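Local coordinates for protein methylmalonate-semialdehyde dehydrogenase (Oceanimonas doudoroffii, PDB 4ZZ7) that catalyses the NAD-dependent, acylating oxidation of methylmalonate semialdehyde as a tetrameric member of the aldehyde dehydrogenase family, at residues A[251-262]-A[409-420]; A[6-14]-A[198-206]. One frame throughout, in Å; residues are numbered along the deposited sequence.

From the N terminus, the chain first lays down 6-14, and contact 2 closes when 198-206 returns to it after 183 intervening residues. Contact 1 opens later, at 251-262, and closes at 409-420 across a second loop of 146 residues. The two loops therefore follow one another in series, neither nested nor crossed. Contact 2 joins the N-terminal strand 6-10 to the edge strand 201-203 of the sheet of the NAD-binding domain. Contact 1 pairs two parallel strands of the other large sheet and reaches the nicotinamide end of the cofactor. Their centres lie about 40 Å apart, on opposite sides of the chain's centre.

Contact 1 (A[251-262]-A[409-420]); sequences GAKNHAIVMPDA and HEYGNGTCIFTR. With NAD (nicotinamide-adenine-dinucleotide), chain M.
Two neighbouring parallel strands of the catalytic-domain sheet, 254-258 and 414-418, meet here, their N-terminal ends leading into the NAD pocket. The straightest backbone bond runs from Phe418 N to Ile257 O (2.8 Å, 166°), with Cys416 N on His255 O, Ile257 N on Cys416 O and Met259 N on Phe418 O completing the set. His255 O is gripped twice, because Thr415 has OG1 anti to its backbone N (chi1 -172°) and brings the hydroxyl to that oxygen at 2.8 Å.

On one face Phe418 lies beside Ala256 and Val258, with Ala256 CB 3.8 Å from Phe418 CE2; helix 264-276 packs against the same ring. Cys416 SG sits over the centre of one face of that ring. The other face pairs Ile257 with Ile417, covered by helix 399-408.

At the pocket end the backbone of Gly251 and Ala252 lies over the face of the Tyr411 ring. Lys253 CB rests over one face of the His409 ring, toward its rim, 3.7 Å from the centroid, while the edge of His255 turns toward the face of His409 with the planes at 64°. Both histidines also reach Tyr382, whose hydroxyl bonds His255 NE2 and whose carbonyl bonds His409 NE2. Asn413 packs CB on Ala252 CB; its ND2 is held mainly by the carbonyl O of Cys283 and makes a weak bond to NAD O7N (3.1 Å).

At the far end Asp261 OD2 takes Thr419 OG1 on its syn lone pair (2.8 Å) and Arg420 N from above the carboxylate plane (2.9 Å). These two donors probably stabilise the carboxylate's negative charge, while at the other end the strand pair brings Asn413 to the nicotinamide carboxamide.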
loop_
_atom_site.group_PDB
_atom_site.type_symbol
_atom_site.label_atom_id
_atom_site.label_comp_id
_atom_site.label_asym_id
_atom_site.label_seq_id
_atom_site.Cartn_x
_atom_site.Cartn_y
_atom_site.Cartn_z
ATOM N N GLY A 251 13.922 -27.234 5.856
ATOM C CA GLY A 251 15.280 -27.157 6.381
ATOM C C GLY A 251 16.155 -26.068 5.806
ATOM O O GLY A 251 15.711 -25.264 4.982
ATOM N N ALA A 252 17.418 -26.072 6.232
ATOM C CA ALA A 252 18.353 -24.995 5.908
ATOM C C ALA A 252 19.838 -25.375 6.040
ATOM O O ALA A 252 20.204 -26.197 6.866
ATOM C CB ALA A 252 18.036 -23.821 6.798
ATOM N N LYS A 253 20.668 -24.788 5.188
ATOM C CA LYS A 253 22.136 -24.785 5.357
ATOM C C LYS A 253 22.667 -23.369 5.100
ATOM O O LYS A 253 23.024 -22.994 3.963
ATOM C CB LYS A 253 22.841 -25.800 4.436
ATOM C CG LYS A 253 23.460 -26.997 5.164
ATOM C CD LYS A 253 24.840 -26.699 5.738
ATOM C CE LYS A 253 25.482 -27.939 6.360
ATOM N NZ LYS A 253 25.058 -28.208 7.753
ATOM N N ASN A 254 22.706 -22.575 6.168
ATOM C CA ASN A 254 22.955 -21.145 6.006
ATOM C C ASN A 254 24.439 -20.851 5.899
ATOM O O ASN A 254 25.190 -21.179 6.799
ATOM C CB ASN A 254 22.318 -20.356 7.149
ATOM C CG ASN A 254 20.781 -20.232 7.029
ATOM O OD1 ASN A 254 20.195 -19.300 7.561
ATOM N ND2 ASN A 254 20.141 -21.133 6.333
ATOM N N HIS A 255 24.837 -20.237 4.784
ATOM C CA HIS A 255 26.231 -19.914 4.493
ATOM C C HIS A 255 26.519 -18.435 4.735
ATOM O O HIS A 255 25.687 -17.600 4.443
ATOM C CB HIS A 255 26.557 -20.196 3.024
ATOM C CG HIS A 255 26.613 -21.650 2.653
ATOM N ND1 HIS A 255 25.580 -22.530 2.909
ATOM C CD2 HIS A 255 27.550 -22.359 1.984
ATOM C CE1 HIS A 255 25.894 -23.725 2.442
ATOM N NE2 HIS A 255 27.084 -23.647 1.880
ATOM N N ALA A 256 27.719 -18.132 5.228
ATOM C CA ALA A 256 28.215 -16.760 5.348
ATOM C C ALA A 256 29.527 -16.614 4.580
ATOM O O ALA A 256 30.496 -17.332 4.855
ATOM C CB ALA A 256 28.426 -16.384 6.807
ATOM N N ILE A 257 29.562 -15.683 3.641
ATOM C CA ILE A 257 30.761 -15.388 2.885
ATOM C C ILE A 257 31.551 -14.375 3.680
ATOM O O ILE A 257 31.065 -13.271 3.910
ATOM C CB ILE A 257 30.412 -14.799 1.508
ATOM C CG1 ILE A 257 29.574 -15.804 0.726
ATOM C CG2 ILE A 257 31.669 -14.406 0.730
ATOM C CD1 ILE A 257 29.072 -15.287 -0.595
ATOM N N VAL A 258 32.752 -14.761 4.111
ATOM C CA VAL A 258 33.685 -13.849 4.789
ATOM C C VAL A 258 34.670 -13.315 3.730
ATOM O O VAL A 258 35.568 -14.029 3.283
ATOM C CB VAL A 258 34.423 -14.539 5.951
ATOM C CG1 VAL A 258 35.274 -13.538 6.697
ATOM C CG2 VAL A 258 33.428 -15.196 6.892
ATOM N N MET A 259 34.465 -12.067 3.322
ATOM C CA MET A 259 35.310 -11.425 2.335
ATOM C C MET A 259 36.592 -10.958 3.002
ATOM O O MET A 259 36.655 -10.823 4.232
ATOM C CB MET A 259 34.605 -10.212 1.727
ATOM C CG MET A 259 33.332 -10.519 0.945
ATOM S SD MET A 259 33.556 -11.359 -0.645
ATOM C CE MET A 259 34.371 -10.110 -1.631
ATOM N N PRO A 260 37.625 -10.696 2.190
ATOM C CA PRO A 260 38.876 -10.145 2.739
ATOM C C PRO A 260 38.666 -8.879 3.552
ATOM O O PRO A 260 39.123 -8.821 4.681
ATOM C CB PRO A 260 39.722 -9.881 1.483
ATOM C CG PRO A 260 39.229 -10.906 0.492
ATOM C CD PRO A 260 37.752 -11.044 0.757
ATOM N N ASP A 261 37.922 -7.919 3.025
ATOM C CA ASP A 261 37.760 -6.608 3.686
ATOM C C ASP A 261 36.910 -6.626 4.927
ATOM O O ASP A 261 36.854 -5.633 5.640
ATOM C CB ASP A 261 37.203 -5.544 2.734
ATOM C CG ASP A 261 35.794 -5.859 2.230
ATOM O OD1 ASP A 261 35.444 -7.044 2.008
ATOM O OD2 ASP A 261 35.023 -4.909 2.029
ATOM N N ALA A 262 36.259 -7.747 5.200
ATOM C CA ALA A 262 35.439 -7.901 6.404
ATOM C C ALA A 262 36.166 -7.615 7.711
ATOM O O ALA A 262 37.337 -7.923 7.829
ATOM C CB ALA A 262 34.880 -9.312 6.452
ATOM N N HIS A 409 23.489 -25.468 -3.462
ATOM C CA HIS A 409 22.948 -26.228 -2.335
ATOM C C HIS A 409 21.448 -26.482 -2.448
ATOM O O HIS A 409 20.707 -25.730 -3.081
ATOM C CB HIS A 409 23.253 -25.537 -0.995
ATOM C CG HIS A 409 23.339 -26.491 0.148
ATOM N ND1 HIS A 409 22.230 -26.943 0.821
ATOM C CD2 HIS A 409 24.397 -27.129 0.698
ATOM C CE1 HIS A 409 22.594 -27.807 1.749
ATOM N NE2 HIS A 409 23.906 -27.935 1.700
ATOM N N GLU A 410 21.010 -27.570 -1.834
ATOM C CA GLU A 410 19.593 -27.924 -1.829
ATOM C C GLU A 410 18.748 -26.762 -1.275
ATOM O O GLU A 410 17.852 -26.237 -1.967
ATOM C CB GLU A 410 19.381 -29.228 -1.030
ATOM C CG GLU A 410 18.004 -29.883 -1.161
ATOM C CD GLU A 410 17.814 -31.061 -0.202
ATOM O OE1 GLU A 410 18.844 -31.572 0.329
ATOM O OE2 GLU A 410 16.636 -31.464 0.031
ATOM N N TYR A 411 19.073 -26.372 -0.042
ATOM C CA TYR A 411 18.421 -25.287 0.682
ATOM C C TYR A 411 18.825 -23.851 0.260
ATOM O O TYR A 411 19.886 -23.611 -0.318
ATOM C CB TYR A 411 18.682 -25.457 2.176
ATOM C CG TYR A 411 18.312 -26.819 2.746
ATOM C CD1 TYR A 411 17.049 -27.400 2.518
ATOM C CD2 TYR A 411 19.211 -27.530 3.531
ATOM C CE1 TYR A 411 16.718 -28.650 3.052
ATOM C CE2 TYR A 411 18.879 -28.772 4.067
ATOM C CZ TYR A 411 17.637 -29.327 3.824
ATOM O OH TYR A 411 17.324 -30.536 4.382
ATOM N N GLY A 412 17.943 -22.903 0.555
ATOM C CA GLY A 412 18.222 -21.480 0.372
ATOM C C GLY A 412 17.423 -20.638 1.361
ATOM O O GLY A 412 16.762 -19.678 0.964
ATOM N N ASN A 413 17.491 -21.002 2.646
ATOM C CA ASN A 413 16.674 -20.365 3.681
ATOM C C ASN A 413 17.235 -18.999 4.003
ATOM O O ASN A 413 16.567 -18.004 3.774
ATOM C CB ASN A 413 16.569 -21.230 4.947
ATOM C CG ASN A 413 15.246 -21.049 5.697
ATOM O OD1 ASN A 413 14.247 -20.649 5.129
ATOM N ND2 ASN A 413 15.237 -21.381 6.977
ATOM N N GLY A 414 18.480 -18.952 4.473
ATOM C CA GLY A 414 19.118 -17.702 4.899
ATOM C C GLY A 414 20.610 -17.677 4.608
ATOM O O GLY A 414 21.257 -18.714 4.613
ATOM N N THR A 415 21.160 -16.490 4.365
ATOM C CA THR A 415 22.573 -16.333 4.083
ATOM C C THR A 415 23.052 -14.996 4.603
ATOM O O THR A 415 22.227 -14.116 4.891
ATOM C CB THR A 415 22.850 -16.376 2.584
ATOM O OG1 THR A 415 24.266 -16.396 2.362
ATOM C CG2 THR A 415 22.258 -15.158 1.866
ATOM N N CYS A 416 24.380 -14.839 4.711
ATOM C CA CYS A 416 25.005 -13.564 5.113
ATOM C C CYS A 416 26.278 -13.314 4.310
ATOM O O CYS A 416 26.893 -14.239 3.810
ATOM C CB CYS A 416 25.319 -13.514 6.622
ATOM S SG CYS A 416 26.408 -12.124 7.185
ATOM N N ILE A 417 26.656 -12.050 4.193
ATOM C CA ILE A 417 27.957 -11.703 3.691
ATOM C C ILE A 417 28.598 -10.721 4.658
ATOM O O ILE A 417 27.950 -9.759 5.063
ATOM C CB ILE A 417 27.891 -11.113 2.271
ATOM C CG1 ILE A 417 29.302 -10.836 1.756
ATOM C CG2 ILE A 417 27.046 -9.843 2.218
ATOM C CD1 ILE A 417 29.361 -10.601 0.268
ATOM N N PHE A 418 29.852 -10.972 5.040
ATOM C CA PHE A 418 30.623 -10.018 5.804
ATOM C C PHE A 418 31.505 -9.247 4.837
ATOM O O PHE A 418 32.359 -9.830 4.183
ATOM C CB PHE A 418 31.451 -10.734 6.830
ATOM C CG PHE A 418 30.639 -11.433 7.860
ATOM C CD1 PHE A 418 29.989 -10.715 8.838
ATOM C CD2 PHE A 418 30.531 -12.799 7.861
ATOM C CE1 PHE A 418 29.242 -11.359 9.807
ATOM C CE2 PHE A 418 29.795 -13.452 8.820
ATOM C CZ PHE A 418 29.142 -12.734 9.794
ATOM N N THR A 419 31.281 -7.939 4.731
ATOM C CA THR A 419 32.139 -7.049 3.941
ATOM C C THR A 419 31.964 -5.587 4.361
ATOM O O THR A 419 31.051 -5.251 5.110
ATOM C CB THR A 419 31.852 -7.218 2.437
ATOM O OG1 THR A 419 32.716 -6.376 1.662
ATOM C CG2 THR A 419 30.410 -6.889 2.098
ATOM N N ARG A 420 32.863 -4.735 3.897
ATOM C CA ARG A 420 32.746 -3.282 4.068
ATOM C C ARG A 420 32.279 -2.634 2.784
ATOM O O ARG A 420 31.730 -1.552 2.811
ATOM C CB ARG A 420 34.077 -2.656 4.572
ATOM C CG ARG A 420 34.569 -3.258 5.901
ATOM C CD ARG A 420 35.686 -2.520 6.661
ATOM N NE ARG A 420 35.173 -1.233 7.138
ATOM C CZ ARG A 420 35.354 -0.048 6.536
ATOM N NH1 ARG A 420 36.076 0.049 5.420
ATOM N NH2 ARG A 420 34.801 1.059 7.050
HETATM P PA NAD M . 9.723 -32.144 11.905
HETATM O O1A NAD M . 9.843 -33.541 12.507
HETATM O O2A NAD M . 10.049 -31.873 10.446
HETATM O O5B NAD M . 8.192 -31.640 12.092
HETATM C C5B NAD M . 7.710 -30.963 13.262
HETATM C C4B NAD M . 6.199 -31.131 13.428
HETATM O O4B NAD M . 5.683 -32.041 12.453
HETATM C C3B NAD M . 5.789 -31.695 14.784
HETATM O O3B NAD M . 4.651 -30.961 15.243
HETATM C C2B NAD M . 5.508 -33.174 14.529
HETATM O O2B NAD M . 4.446 -33.798 15.258
HETATM C C1B NAD M . 5.133 -33.216 13.060
HETATM N N9A NAD M . 5.619 -34.451 12.375
HETATM C C8A NAD M . 6.824 -35.063 12.567
HETATM N N7A NAD M . 6.940 -36.144 11.768
HETATM C C5A NAD M . 5.797 -36.251 11.045
HETATM C C6A NAD M . 5.267 -37.190 10.013
HETATM N N6A NAD M . 6.019 -38.235 9.604
HETATM N N1A NAD M . 4.028 -36.951 9.504
HETATM C C2A NAD M . 3.268 -35.894 9.923
HETATM N N3A NAD M . 3.676 -34.997 10.845
HETATM C C4A NAD M . 4.910 -35.126 11.439
HETATM O O3 NAD M . 10.593 -31.094 12.817
HETATM P PN NAD M . 11.249 -31.298 14.305
HETATM O O1N NAD M . 10.166 -31.331 15.388
HETATM O O2N NAD M . 12.371 -32.345 14.334
HETATM O O5D NAD M . 11.951 -29.854 14.320
HETATM C C5D NAD M . 13.177 -29.638 13.601
HETATM C C4D NAD M . 13.019 -29.038 12.188
HETATM O O4D NAD M . 12.462 -27.704 12.146
HETATM C C3D NAD M . 14.389 -28.921 11.498
HETATM O O3D NAD M . 14.555 -29.949 10.516
HETATM C C2D NAD M . 14.457 -27.517 10.877
HETATM O O2D NAD M . 14.923 -27.549 9.524
HETATM C C1D NAD M . 13.024 -27.032 11.004
HETATM N N1N NAD M . 12.855 -25.586 11.107
HETATM C C2N NAD M . 12.500 -24.939 9.989
HETATM C C3N NAD M . 12.302 -23.562 10.001
HETATM C C7N NAD M . 11.935 -22.776 8.765
HETATM O O7N NAD M . 12.572 -22.820 7.706
HETATM N N7N NAD M . 10.892 -21.972 8.881
HETATM C C4N NAD M . 12.445 -22.873 11.200
HETATM C C5N NAD M . 12.806 -23.555 12.356
HETATM C C6N NAD M . 13.005 -24.935 12.280
HETATM O O HOH W 1 19.567 -22.190 3.809
#

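Contact 2 (A[6-14]-A[198-206]); sequences TIGHLINGQ and DGVMNVVNG
The N-terminal strand 6-10 runs antiparallel along strand 201-203, the edge of the cofactor-binding sheet, and meets it through a single beta bridge. Leu10 and Val203 form its hydrogen-bonded pair, Leu10 N reaching Val203 O at 3.0 Å and Val203 N returning to Leu10 O at 2.9 Å. Their side chains touch CB to CB and both lean on Ala188 of helix 182-193.

Two asparagines extend the grip beyond the bridge. Asn202 OD1 receives Asn12 N almost head-on (3.1 Å, 169°), while Asn205 ND2 reaches Gly8 O at 3.0 Å with that oxygen in its amide plane. His9, with CG beside its backbone N (chi1 -45°), swings ND1 to Asn205 N at 3.2 Å; the donor stands 31° out of the ring plane, and NE2 has a weak bond to Asp38. A leucine here would probably leave Asn205 N without its acceptor and Asp38 without this ring partner. Near the turn at Gly13, a water accepts from Gly199 N (3.0 Å), donates to Met201 O and is linked weakly to Gly13 N across the contact.

Strand 201-203 borders the parallel strands of a Rossmann-like sheet, as in the NAD-binding domain of aldehyde dehydrogenases, and the N-terminal strand is added along that border.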
loop_
_atom_site.group_PDB
_atom_site.type_symbol
_atom_site.label_atom_id
_atom_site.label_comp_id
_atom_site.label_asym_id
_atom_site.label_seq_id
_atom_site.Cartn_x
_atom_site.Cartn_y
_atom_site.Cartn_z
ATOM N N THR A 6 0.224 -35.759 33.499
ATOM C CA THR A 6 -0.089 -36.003 32.074
ATOM C C THR A 6 -0.571 -34.729 31.360
ATOM O O THR A 6 -1.543 -34.105 31.764
ATOM C CB THR A 6 -1.106 -37.145 31.898
ATOM O OG1 THR A 6 -0.623 -38.300 32.581
ATOM C CG2 THR A 6 -1.287 -37.529 30.431
ATOM N N ILE A 7 0.127 -34.366 30.286
ATOM C CA ILE A 7 -0.154 -33.145 29.514
ATOM C C ILE A 7 -1.294 -33.358 28.515
ATOM O O ILE A 7 -1.273 -34.286 27.679
ATOM C CB ILE A 7 1.088 -32.676 28.732
ATOM C CG1 ILE A 7 2.239 -32.384 29.695
ATOM C CG2 ILE A 7 0.755 -31.440 27.899
ATOM C CD1 ILE A 7 3.588 -32.331 29.021
ATOM N N GLY A 8 -2.268 -32.474 28.571
ATOM C CA GLY A 8 -3.481 -32.685 27.811
ATOM C C GLY A 8 -3.589 -31.827 26.570
ATOM O O GLY A 8 -2.608 -31.547 25.898
ATOM N N HIS A 9 -4.821 -31.415 26.305
ATOM C CA HIS A 9 -5.195 -30.687 25.121
ATOM C C HIS A 9 -6.139 -29.578 25.519
ATOM O O HIS A 9 -6.910 -29.721 26.449
ATOM C CB HIS A 9 -5.942 -31.588 24.150
ATOM C CG HIS A 9 -5.320 -32.927 23.952
ATOM N ND1 HIS A 9 -4.046 -33.086 23.470
ATOM C CD2 HIS A 9 -5.806 -34.177 24.149
ATOM C CE1 HIS A 9 -3.760 -34.373 23.385
ATOM N NE2 HIS A 9 -4.813 -35.058 23.792
ATOM N N LEU A 10 -6.090 -28.479 24.787
ATOM C CA LEU A 10 -6.980 -27.358 24.990
ATOM C C LEU A 10 -8.034 -27.418 23.903
ATOM O O LEU A 10 -7.744 -27.150 22.735
ATOM C CB LEU A 10 -6.179 -26.060 24.901
ATOM C CG LEU A 10 -6.932 -24.740 25.028
ATOM C CD1 LEU A 10 -7.723 -24.675 26.321
ATOM C CD2 LEU A 10 -5.928 -23.596 24.956
ATOM N N ILE A 11 -9.249 -27.795 24.283
ATOM C CA ILE A 11 -10.358 -27.855 23.336
ATOM C C ILE A 11 -11.602 -27.174 23.881
ATOM O O ILE A 11 -12.188 -27.617 24.856
ATOM C CB ILE A 11 -10.721 -29.302 22.965
ATOM C CG1 ILE A 11 -9.513 -30.000 22.338
ATOM C CG2 ILE A 11 -11.903 -29.317 22.004
ATOM C CD1 ILE A 11 -9.735 -31.454 21.965
ATOM N N ASN A 12 -12.023 -26.118 23.199
ATOM C CA ASN A 12 -13.134 -25.278 23.637
ATOM C C ASN A 12 -12.918 -24.737 25.061
ATOM O O ASN A 12 -13.801 -24.800 25.906
ATOM C CB ASN A 12 -14.460 -26.030 23.494
ATOM C CG ASN A 12 -15.633 -25.109 23.166
ATOM O OD1 ASN A 12 -15.686 -24.498 22.101
ATOM N ND2 ASN A 12 -16.587 -25.033 24.059
ATOM N N GLY A 13 -11.716 -24.211 25.299
ATOM C CA GLY A 13 -11.391 -23.492 26.539
ATOM C C GLY A 13 -11.258 -24.372 27.768
ATOM O O GLY A 13 -11.434 -23.906 28.902
ATOM N N GLN A 14 -10.948 -25.645 27.551
ATOM C CA GLN A 14 -10.869 -26.583 28.638
ATOM C C GLN A 14 -9.835 -27.630 28.383
ATOM O O GLN A 14 -9.692 -28.089 27.256
ATOM C CB GLN A 14 -12.216 -27.241 28.826
ATOM C CG GLN A 14 -13.241 -26.298 29.428
ATOM C CD GLN A 14 -14.449 -27.024 29.922
ATOM O OE1 GLN A 14 -14.574 -28.240 29.741
ATOM N NE2 GLN A 14 -15.359 -26.291 30.556
ATOM N N ASP A 198 -14.051 -19.109 23.780
ATOM C CA ASP A 198 -13.767 -20.543 23.804
ATOM C C ASP A 198 -13.938 -21.102 22.424
ATOM O O ASP A 198 -14.895 -20.761 21.742
ATOM C CB ASP A 198 -14.711 -21.280 24.748
ATOM C CG ASP A 198 -14.509 -20.888 26.177
ATOM O OD1 ASP A 198 -13.511 -20.146 26.452
ATOM O OD2 ASP A 198 -15.354 -21.308 27.007
ATOM N N GLY A 199 -12.971 -21.912 22.004
ATOM C CA GLY A 199 -13.068 -22.647 20.765
ATOM C C GLY A 199 -12.306 -22.015 19.638
ATOM O O GLY A 199 -11.931 -22.714 18.699
ATOM N N VAL A 200 -12.072 -20.708 19.728
ATOM C CA VAL A 200 -11.377 -19.973 18.660
ATOM C C VAL A 200 -9.930 -20.420 18.554
ATOM O O VAL A 200 -9.397 -20.488 17.459
ATOM C CB VAL A 200 -11.426 -18.436 18.876
ATOM C CG1 VAL A 200 -10.605 -17.695 17.823
ATOM C CG2 VAL A 200 -12.865 -17.929 18.856
ATOM N N MET A 201 -9.297 -20.694 19.695
ATOM C CA MET A 201 -7.969 -21.294 19.710
ATOM C C MET A 201 -8.052 -22.689 20.338
ATOM O O MET A 201 -8.715 -22.898 21.345
ATOM C CB MET A 201 -7.013 -20.412 20.497
ATOM C CG MET A 201 -5.628 -20.986 20.693
ATOM S SD MET A 201 -4.911 -21.274 19.098
ATOM C CE MET A 201 -3.215 -21.599 19.560
ATOM N N ASN A 202 -7.362 -23.637 19.728
ATOM C CA ASN A 202 -7.298 -25.001 20.231
ATOM C C ASN A 202 -5.868 -25.534 20.109
ATOM O O ASN A 202 -5.156 -25.192 19.162
ATOM C CB ASN A 202 -8.251 -25.883 19.443
ATOM C CG ASN A 202 -9.698 -25.447 19.579
ATOM O OD1 ASN A 202 -10.300 -25.674 20.602
ATOM N ND2 ASN A 202 -10.260 -24.835 18.544
ATOM N N VAL A 203 -5.443 -26.341 21.077
ATOM C CA VAL A 203 -4.136 -27.001 21.025
ATOM C C VAL A 203 -4.391 -28.485 21.125
ATOM O O VAL A 203 -5.035 -28.952 22.042
ATOM C CB VAL A 203 -3.168 -26.556 22.151
ATOM C CG1 VAL A 203 -1.815 -27.253 21.999
ATOM C CG2 VAL A 203 -2.979 -25.057 22.105
ATOM N N VAL A 204 -3.879 -29.239 20.183
ATOM C CA VAL A 204 -4.159 -30.662 20.160
ATOM C C VAL A 204 -2.814 -31.364 19.975
ATOM O O VAL A 204 -2.183 -31.273 18.932
ATOM C CB VAL A 204 -5.257 -30.947 19.108
ATOM C CG1 VAL A 204 -4.688 -31.286 17.743
ATOM C CG2 VAL A 204 -6.215 -32.003 19.608
ATOM N N ASN A 205 -2.310 -31.945 21.055
ATOM C CA ASN A 205 -1.013 -32.659 21.048
ATOM C C ASN A 205 -1.077 -34.040 20.409
ATOM O O ASN A 205 -2.087 -34.748 20.526
ATOM C CB ASN A 205 -0.474 -32.788 22.461
ATOM C CG ASN A 205 0.128 -31.519 22.937
ATOM O OD1 ASN A 205 1.139 -31.096 22.397
ATOM N ND2 ASN A 205 -0.473 -30.896 23.944
ATOM N N GLY A 206 0.007 -34.430 19.754
ATOM C CA GLY A 206 0.017 -35.707 19.094
ATOM C C GLY A 206 1.205 -35.891 18.180
ATOM O O GLY A 206 2.229 -35.195 18.273
HETATM O O HOH W 2 -10.588 -22.951 23.487
#